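Local coordinates for protein transcriptional regulator I2 (Pseudomonas fluorescens A506, PDB 4MO7) that acts as a superantigen associated with Crohn's disease and, as a TetR-family member, probably also binds DNA as a dimeric transcriptional regulator, at the interface of chains A and B. Numbering follows the deposited sequence. Chains: chain A/B, Transcriptional regulator I2.

The interface of chains A and B. Residues chain A 168, 207; chain B 205-207, 209-212.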
loop_
_atom_site.group_PDB
_atom_site.type_symbol
_atom_site.label_atom_id
_atom_site.label_comp_id
_atom_site.label_asym_id
_atom_site.label_seq_id
_atom_site.Cartn_x
_atom_site.Cartn_y
_atom_site.Cartn_z
ATOM N N ARG A 168 19.575 -10.709 2.935
ATOM C CA ARG A 168 19.838 -11.683 1.877
ATOM C C ARG A 168 19.776 -11.041 0.505
ATOM O O ARG A 168 20.572 -11.394 -0.382
ATOM C CB ARG A 168 18.819 -12.843 1.946
ATOM C CG ARG A 168 18.643 -13.443 3.335
ATOM C CD ARG A 168 17.783 -14.711 3.247
ATOM N NE ARG A 168 18.424 -15.619 2.317
ATOM C CZ ARG A 168 17.796 -16.405 1.455
ATOM N NH1 ARG A 168 16.462 -16.458 1.422
ATOM N NH2 ARG A 168 18.518 -17.169 0.634
ATOM N N MET A 207 11.167 -10.349 9.942
ATOM C CA MET A 207 11.085 -10.574 8.508
ATOM C C MET A 207 12.315 -10.092 7.741
ATOM O O MET A 207 12.856 -10.825 6.919
ATOM C CB MET A 207 9.839 -9.944 7.905
ATOM C CG MET A 207 9.819 -10.156 6.421
ATOM S SD MET A 207 8.321 -9.464 5.757
ATOM C CE MET A 207 8.720 -7.703 5.813
ATOM N N LEU B 205 11.220 -13.528 -2.283
ATOM C CA LEU B 205 11.488 -14.785 -1.618
ATOM C C LEU B 205 12.686 -14.646 -0.696
ATOM O O LEU B 205 12.696 -15.240 0.357
ATOM C CB LEU B 205 11.806 -15.866 -2.675
ATOM C CG LEU B 205 11.940 -17.270 -2.117
ATOM C CD1 LEU B 205 10.543 -17.795 -1.718
ATOM C CD2 LEU B 205 12.520 -18.157 -3.219
ATOM N N LEU B 206 13.688 -13.880 -1.131
ATOM C CA LEU B 206 14.924 -13.666 -0.322
ATOM C C LEU B 206 14.576 -12.917 0.921
ATOM O O LEU B 206 15.111 -13.169 2.001
ATOM C CB LEU B 206 15.961 -12.876 -1.098
ATOM C CG LEU B 206 16.777 -13.564 -2.188
ATOM C CD1 LEU B 206 17.521 -12.517 -2.939
ATOM C CD2 LEU B 206 17.760 -14.532 -1.603
ATOM N N MET B 207 13.655 -11.982 0.792
ATOM C CA MET B 207 13.236 -11.306 2.010
ATOM C C MET B 207 12.471 -12.207 2.978
ATOM O O MET B 207 12.777 -12.236 4.166
ATOM C CB MET B 207 12.405 -10.068 1.715
ATOM C CG MET B 207 11.953 -9.431 2.994
ATOM S SD MET B 207 11.039 -7.953 2.615
ATOM C CE MET B 207 9.477 -8.668 2.056
ATOM N N LEU B 209 12.032 -15.642 3.268
ATOM C CA LEU B 209 12.551 -16.925 3.734
ATOM C C LEU B 209 13.960 -16.721 4.316
ATOM O O LEU B 209 14.723 -15.842 3.846
ATOM C CB LEU B 209 12.610 -17.944 2.581
ATOM C CG LEU B 209 11.237 -18.381 2.031
ATOM C CD1 LEU B 209 11.348 -19.655 1.208
ATOM C CD2 LEU B 209 10.292 -18.639 3.177
ATOM N N LYS B 210 14.291 -17.532 5.329
ATOM C CA LYS B 210 15.607 -17.453 5.965
ATOM C C LYS B 210 16.637 -18.056 5.044
ATOM O O LYS B 210 17.826 -17.727 5.112
ATOM C CB LYS B 210 15.649 -18.269 7.243
ATOM C CG LYS B 210 14.640 -17.885 8.283
ATOM C CD LYS B 210 14.856 -18.759 9.525
ATOM C CE LYS B 210 16.338 -19.091 9.711
ATOM N NZ LYS B 210 16.650 -19.792 10.996
ATOM N N SER B 211 16.171 -18.956 4.187
ATOM C CA SER B 211 17.036 -19.645 3.233
ATOM C C SER B 211 16.142 -20.027 2.060
ATOM O O SER B 211 14.932 -20.178 2.230
ATOM C CB SER B 211 17.598 -20.893 3.914
ATOM O OG SER B 211 18.272 -21.719 2.986
ATOM N N ASP B 212 16.709 -20.167 0.869
ATOM C CA ASP B 212 15.960 -20.705 -0.272
ATOM C C ASP B 212 16.918 -21.418 -1.194
ATOM O O ASP B 212 16.511 -21.916 -2.259
ATOM C CB ASP B 212 15.258 -19.609 -1.082
ATOM C CG ASP B 212 16.233 -18.610 -1.695
ATOM O OD1 ASP B 212 16.885 -18.888 -2.753
ATOM O OD2 ASP B 212 16.307 -17.496 -1.146
ATOM O OXT ASP B 212 18.113 -21.453 -0.872
HETATM O O HOH W 1 14.535 -13.072 6.282
#
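A:Met207 packs against its own copy, B:Met207, across the two-fold axis of the dimer. Each lies near the end of helix 197-208 with CG anti to the backbone N (chi1 178°), stays extended through chi2 and bends at chi3, so that the thioether tips cross obliquely and the two CE methyls lie 4.0 Å apart. On the backbone side of this apolar centre the symmetry costs something: A:Met207 O and B:Met207 O, both able only to accept, sit 3.1 Å apart. Water 1 bridges them, 2.9 Å from A:Met207 O and equally far from B:Met207 O, and probably donates to both, easing their repulsion.

Farther out, A:Arg168 reaches from its loop across the C-terminal end of helix 197-208 of chain B and into the tail beyond. Its side chain bends at chi3 (57°), and the guanidinium slots between two layers: the CD2 methyl of B:Leu206 lies above one face, 3.6 Å from A:Arg168 CZ, and B:Lys210 O and B:Ser211 CA lie above the opposite one, all displaced toward the rim. At the edge, NH1 and NH2 converge end-on upon one carboxylate oxygen, B:Asp212 OD2, at 2.8 Å from A:Arg168 NH1 in a salt bridge, with the guanidinium and carboxylate planes 49° apart and both nitrogens meeting OD2 from above the carboxylate plane. NH1 also donates to B:Leu209 O at 3.0 Å, approaching from above the carbonyl plane. The arginine thus bridges the C-terminal residue and the carbonyl just beyond the helix, and the nearby carbonyls and carboxylate would favour its positive charge. Repeated by symmetry, the patch probably helps fasten the C-terminal regions into the dimer typical of TetR proteins.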